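Local structure of group II chitinase (Ostrinia furnacalis, 6JAV) at residues K303-P311 / F322-K330. The protein probably hydrolyses internal bonds of chitin, this chain being the first catalytic domain, of glycoside hydrolase family 18, within a much longer chitinase. Sequence-based numbering, arbitrary orientation.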
ATOM      1  N   LYS A 303      10.759 -17.360 -12.858  1.00 14.30           N
ATOM      2  CA  LYS A 303      11.162 -17.048 -11.488  1.00 14.52           C
ATOM      3  C   LYS A 303      12.627 -16.640 -11.451  1.00 17.45           C
ATOM      4  O   LYS A 303      13.404 -16.955 -12.356  1.00 17.79           O
ATOM      5  CB  LYS A 303      10.924 -18.238 -10.566  1.00 18.38           C
ATOM      6  CG  LYS A 303       9.445 -18.635 -10.526  1.00 22.51           C
ATOM      7  CD  LYS A 303       9.165 -19.657  -9.442  1.00 33.05           C
ATOM      8  CE  LYS A 303       8.982 -18.974  -8.100  1.00 47.31           C
ATOM      9  NZ  LYS A 303       8.128 -19.749  -7.133  1.00 48.08           N
ATOM     10  N   ASP A 304      12.985 -15.888 -10.411  1.00 14.43           N
ATOM     11  CA  ASP A 304      14.381 -15.526 -10.175  1.00 16.93           C
ATOM     12  C   ASP A 304      14.977 -16.545  -9.217  1.00 15.69           C
ATOM     13  O   ASP A 304      14.571 -16.597  -8.052  1.00 15.60           O
ATOM     14  CB  ASP A 304      14.467 -14.125  -9.587  1.00 13.01           C
ATOM     15  CG  ASP A 304      15.879 -13.724  -9.221  1.00 16.56           C
ATOM     16  OD1 ASP A 304      16.838 -14.447  -9.568  1.00 16.56           O
ATOM     17  OD2 ASP A 304      16.042 -12.673  -8.550  1.00 16.68           O
ATOM     18  N   PRO A 305      15.932 -17.368  -9.654  1.00 14.57           N
ATOM     19  CA  PRO A 305      16.497 -18.389  -8.761  1.00 13.97           C
ATOM     20  C   PRO A 305      17.227 -17.818  -7.556  1.00 14.01           C
ATOM     21  O   PRO A 305      17.338 -18.507  -6.534  1.00 18.69           O
ATOM     22  CB  PRO A 305      17.447 -19.165  -9.691  1.00 16.82           C
ATOM     23  CG  PRO A 305      17.841 -18.155 -10.732  1.00 18.04           C
ATOM     24  CD  PRO A 305      16.582 -17.330 -10.972  1.00 15.32           C
ATOM     25  N   TYR A 306      17.715 -16.575  -7.628  1.00 14.18           N
ATOM     26  CA  TYR A 306      18.333 -15.916  -6.482  1.00 15.54           C
ATOM     27  C   TYR A 306      17.317 -15.183  -5.606  1.00 16.32           C
ATOM     28  O   TYR A 306      17.700 -14.634  -4.564  1.00 16.75           O
ATOM     29  CB  TYR A 306      19.394 -14.928  -6.970  1.00 17.59           C
ATOM     30  CG  TYR A 306      20.615 -15.622  -7.559  1.00 17.04           C
ATOM     31  CD1 TYR A 306      21.476 -16.356  -6.756  1.00 27.57           C
ATOM     32  CD2 TYR A 306      20.887 -15.544  -8.914  1.00 22.19           C
ATOM     33  CE1 TYR A 306      22.591 -17.002  -7.296  1.00 24.02           C
ATOM     34  CE2 TYR A 306      21.997 -16.184  -9.458  1.00 25.28           C
ATOM     35  CZ  TYR A 306      22.845 -16.895  -8.640  1.00 28.13           C
ATOM     36  OH  TYR A 306      23.949 -17.539  -9.163  1.00 28.39           O
ATOM     37  N   GLN A 307      16.043 -15.154  -6.007  1.00 14.57           N
ATOM     38  CA  GLN A 307      14.987 -14.580  -5.176  1.00 14.46           C
ATOM     39  C   GLN A 307      15.287 -13.132  -4.794  1.00 15.19           C
ATOM     40  O   GLN A 307      15.084 -12.720  -3.651  1.00 16.73           O
ATOM     41  CB  GLN A 307      14.717 -15.446  -3.953  1.00 18.20           C
ATOM     42  CG  GLN A 307      14.125 -16.797  -4.287  1.00 21.18           C
ATOM     43  CD  GLN A 307      12.964 -17.068  -3.402  1.00 44.04           C
ATOM     44  OE1 GLN A 307      11.827 -16.783  -3.775  1.00 50.25           O
ATOM     45  NE2 GLN A 307      13.233 -17.553  -2.184  1.00 34.92           N
ATOM     46  N   ARG A 308      15.780 -12.356  -5.756  1.00 14.44           N
ATOM     47  CA  ARG A 308      15.879 -10.912  -5.574  1.00 14.55           C
ATOM     48  C   ARG A 308      14.562 -10.235  -5.902  1.00 15.19           C
ATOM     49  O   ARG A 308      14.339  -9.085  -5.502  1.00 12.66           O
ATOM     50  CB  ARG A 308      16.961 -10.336  -6.493  1.00 16.12           C
ATOM     51  CG  ARG A 308      18.324 -10.995  -6.258  1.00 14.30           C
ATOM     52  CD  ARG A 308      19.208 -10.875  -7.467  1.00 14.23           C
ATOM     53  NE  ARG A 308      18.733 -11.692  -8.571  1.00 15.52           N
ATOM     54  CZ  ARG A 308      19.411 -11.886  -9.701  1.00 20.24           C
ATOM     55  NH1 ARG A 308      18.891 -12.655 -10.651  1.00 18.23           N
ATOM     56  NH2 ARG A 308      20.609 -11.307  -9.886  1.00 19.88           N
ATOM     57  N   MET A 309      13.693 -10.931  -6.623  1.00 14.25           N
ATOM     58  CA  MET A 309      12.382 -10.397  -6.957  1.00 13.33           C
ATOM     59  C   MET A 309      11.487 -11.585  -7.242  1.00 13.07           C
ATOM     60  O   MET A 309      11.964 -12.706  -7.482  1.00 13.88           O
ATOM     61  CB  MET A 309      12.453  -9.497  -8.179  1.00 13.39           C
ATOM     62  CG  MET A 309      12.894 -10.258  -9.450  1.00 14.86           C
ATOM     63  SD  MET A 309      12.995  -9.215 -10.889  1.00 17.16           S
ATOM     64  CE  MET A 309      14.510  -8.282 -10.593  1.00 22.80           C
ATOM     65  N   GLY A 310      10.180 -11.325  -7.208  1.00 12.85           N
ATOM     66  CA  GLY A 310       9.189 -12.326  -7.525  1.00 12.51           C
ATOM     67  C   GLY A 310       9.114 -12.646  -9.005  1.00 11.38           C
ATOM     68  O   GLY A 310       9.927 -12.190  -9.821  1.00 12.57           O
ATOM     69  N   PRO A 311       8.132 -13.465  -9.372  1.00 12.16           N
ATOM     70  CA  PRO A 311       8.010 -13.913 -10.766  1.00 12.44           C
ATOM     71  C   PRO A 311       7.493 -12.831 -11.695  1.00 10.43           C
ATOM     72  O   PRO A 311       6.940 -11.798 -11.303  1.00 10.77           O
ATOM     73  CB  PRO A 311       6.997 -15.056 -10.697  1.00 11.46           C
ATOM     74  CG  PRO A 311       6.258 -14.806  -9.418  1.00 21.16           C
ATOM     75  CD  PRO A 311       7.173 -14.122  -8.473  1.00 12.79           C
ATOM     76  N   PHE A 322       4.760  -9.687 -10.413  1.00  8.90           N
ATOM     77  CA  PHE A 322       3.932  -9.852  -9.218  1.00  9.73           C
ATOM     78  C   PHE A 322       4.699 -10.647  -8.171  1.00  9.62           C
ATOM     79  O   PHE A 322       5.797 -11.161  -8.419  1.00 10.37           O
ATOM     80  CB  PHE A 322       2.596 -10.542  -9.577  1.00  9.54           C
ATOM     81  CG  PHE A 322       2.758 -11.963 -10.030  1.00  9.74           C
ATOM     82  CD1 PHE A 322       3.184 -12.240 -11.332  1.00 11.17           C
ATOM     83  CD2 PHE A 322       2.545 -13.025  -9.163  1.00  9.95           C
ATOM     84  CE1 PHE A 322       3.362 -13.565 -11.763  1.00 11.32           C
ATOM     85  CE2 PHE A 322       2.713 -14.370  -9.607  1.00 12.22           C
ATOM     86  CZ  PHE A 322       3.137 -14.606 -10.906  1.00 11.59           C
ATOM     87  N   ASP A 323       4.116 -10.738  -6.977  1.00 10.83           N
ATOM     88  CA  ASP A 323       4.695 -11.545  -5.911  1.00  9.89           C
ATOM     89  C   ASP A 323       3.919 -12.851  -5.740  1.00 12.93           C
ATOM     90  O   ASP A 323       2.680 -12.854  -5.702  1.00 13.28           O
ATOM     91  CB  ASP A 323       4.675 -10.774  -4.581  1.00 11.56           C
ATOM     92  CG  ASP A 323       5.824  -9.775  -4.449  1.00 14.09           C
ATOM     93  OD1 ASP A 323       6.601  -9.586  -5.416  1.00 13.53           O
ATOM     94  OD2 ASP A 323       5.935  -9.166  -3.346  1.00 13.58           O
ATOM     95  N   ASP A 324       4.658 -13.956  -5.632  1.00 12.24           N
ATOM     96  CA  ASP A 324       4.104 -15.255  -5.295  1.00 12.12           C
ATOM     97  C   ASP A 324       4.404 -15.615  -3.838  1.00 12.26           C
ATOM     98  O   ASP A 324       5.070 -14.880  -3.107  1.00 11.75           O
ATOM     99  CB  ASP A 324       4.578 -16.327  -6.288  1.00 11.79           C
ATOM    100  CG  ASP A 324       6.096 -16.576  -6.256  1.00 19.64           C
ATOM    101  OD1 ASP A 324       6.872 -15.896  -5.558  1.00 14.01           O
ATOM    102  OD2 ASP A 324       6.537 -17.485  -7.000  1.00 24.61           O
ATOM    103  N   VAL A 325       3.893 -16.767  -3.396  1.00 11.94           N
ATOM    104  CA  VAL A 325       4.115 -17.203  -2.019  1.00 13.30           C
ATOM    105  C   VAL A 325       5.603 -17.319  -1.721  1.00 13.83           C
ATOM    106  O   VAL A 325       6.057 -16.959  -0.629  1.00 13.97           O
ATOM    107  CB  VAL A 325       3.359 -18.523  -1.744  1.00 13.08           C
ATOM    108  CG1 VAL A 325       3.853 -19.171  -0.479  1.00 20.23           C
ATOM    109  CG2 VAL A 325       1.863 -18.251  -1.718  1.00 15.43           C
ATOM    110  N   GLU A 326       6.389 -17.822  -2.679  1.00 12.28           N
ATOM    111  CA  GLU A 326       7.816 -18.005  -2.421  1.00 14.09           C
ATOM    112  C   GLU A 326       8.501 -16.675  -2.084  1.00 15.05           C
ATOM    113  O   GLU A 326       9.217 -16.568  -1.072  1.00 13.65           O
ATOM    114  CB  GLU A 326       8.482 -18.675  -3.624  1.00 16.52           C
ATOM    115  CG  GLU A 326       9.923 -19.054  -3.349  1.00 21.84           C
ATOM    116  CD  GLU A 326      10.661 -19.521  -4.590  1.00 40.37           C
ATOM    117  OE1 GLU A 326      11.200 -20.647  -4.565  1.00 45.09           O
ATOM    118  OE2 GLU A 326      10.718 -18.752  -5.577  1.00 32.32           O
ATOM    119  N   ILE A 327       8.307 -15.650  -2.921  1.00 12.75           N
ATOM    120  CA  ILE A 327       8.988 -14.384  -2.643  1.00 12.53           C
ATOM    121  C   ILE A 327       8.414 -13.708  -1.402  1.00 12.81           C
ATOM    122  O   ILE A 327       9.142 -13.017  -0.677  1.00 13.34           O
ATOM    123  CB  ILE A 327       9.021 -13.449  -3.866  1.00 11.47           C
ATOM    124  CG1 ILE A 327      10.143 -12.401  -3.749  1.00 11.86           C
ATOM    125  CG2 ILE A 327       7.675 -12.735  -4.048  1.00 13.10           C
ATOM    126  CD1 ILE A 327      11.552 -12.998  -3.819  1.00 15.76           C
ATOM    127  N   ILE A 328       7.122 -13.907  -1.124  1.00 12.60           N
ATOM    128  CA  ILE A 328       6.531 -13.354   0.092  1.00 10.99           C
ATOM    129  C   ILE A 328       7.228 -13.922   1.320  1.00 12.34           C
ATOM    130  O   ILE A 328       7.555 -13.181   2.269  1.00 13.11           O
ATOM    131  CB  ILE A 328       5.016 -13.625   0.090  1.00 13.03           C
ATOM    132  CG1 ILE A 328       4.301 -12.750  -0.957  1.00 18.67           C
ATOM    133  CG2 ILE A 328       4.446 -13.458   1.488  1.00 17.35           C
ATOM    134  CD1 ILE A 328       4.238 -11.255  -0.676  1.00 27.76           C
ATOM    135  N   LYS A 329       7.475 -15.238   1.341  1.00 12.89           N
ATOM    136  CA  LYS A 329       8.188 -15.812   2.474  1.00 13.42           C
ATOM    137  C   LYS A 329       9.577 -15.205   2.614  1.00 14.32           C
ATOM    138  O   LYS A 329      10.030 -14.918   3.736  1.00 15.47           O
ATOM    139  CB  LYS A 329       8.277 -17.337   2.356  1.00 20.01           C
ATOM    140  CG  LYS A 329       6.938 -18.036   2.523  1.00 24.83           C
ATOM    141  CD  LYS A 329       6.967 -19.375   1.809  1.00 35.37           C
ATOM    142  CE  LYS A 329       5.994 -20.375   2.405  1.00 44.36           C
ATOM    143  NZ  LYS A 329       6.385 -21.780   2.054  1.00 46.67           N
ATOM    144  N   LYS A 330      10.265 -14.980   1.490  1.00 13.05           N
ATOM    145  CA  LYS A 330      11.577 -14.337   1.543  1.00 13.55           C
ATOM    146  C   LYS A 330      11.464 -12.915   2.107  1.00 13.90           C
ATOM    147  O   LYS A 330      12.263 -12.495   2.959  1.00 14.11           O
ATOM    148  CB  LYS A 330      12.183 -14.321   0.141  1.00 14.30           C
ATOM    149  CG  LYS A 330      13.563 -13.719   0.031  1.00 22.03           C
ATOM    150  CD  LYS A 330      14.640 -14.761   0.230  1.00 28.91           C
ATOM    151  CE  LYS A 330      16.030 -14.160   0.063  1.00 29.80           C
ATOM    152  NZ  LYS A 330      16.373 -13.855  -1.342  1.00 31.45           N
TER
HETATM  153  O   HOH W   1      13.040 -18.994  -7.380  1.00 27.97           O
HETATM  154  O   HOH W   2       9.266  -9.366  -5.495  1.00 13.09           O
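Lys303 meets the start of helix 325-337 through its ammonium group, which donates to Asp324 OD2 (NZ to OD2 2.8 Å) and forms a second salt bridge with Glu326 OE2 (NZ to OE2 3.2 Å). The two oxygens of Asp324 have separate partners: Asp324 is the N-cap residue, and its OD1 accepts the capping bond from Ile327 N at 3.0 Å, which its chi1 of 64° allows by folding the group back over the helix start. The ammonium of Lys303 would be expected to favour the ionised form of both carboxylates. Beside the cap, Pro311 lays its CG over one face of the Phe322 ring, 3.8 Å from the centroid, in a CH-pi contact. The backbone closes the same corner, Phe322 N donating to Pro311 O at 3.2 Å. In the first turn Ile327 packs its CG1 against Gly310; a turn later Lys330 NZ reaches Gln307 O at 2.9 Å from above the carbonyl plane. Further out, Asp304 shapes the loop: it takes Tyr306 N in an Asx turn and is gripped side-on by Arg308 NE and NH1, while a water links its carbonyl O to Glu326 OE2. This helix N-cap, its residue also in a salt-bridge network, joins a loop of the probable alpha+beta insertion to the helix preceding TIM-barrel strand 342-346.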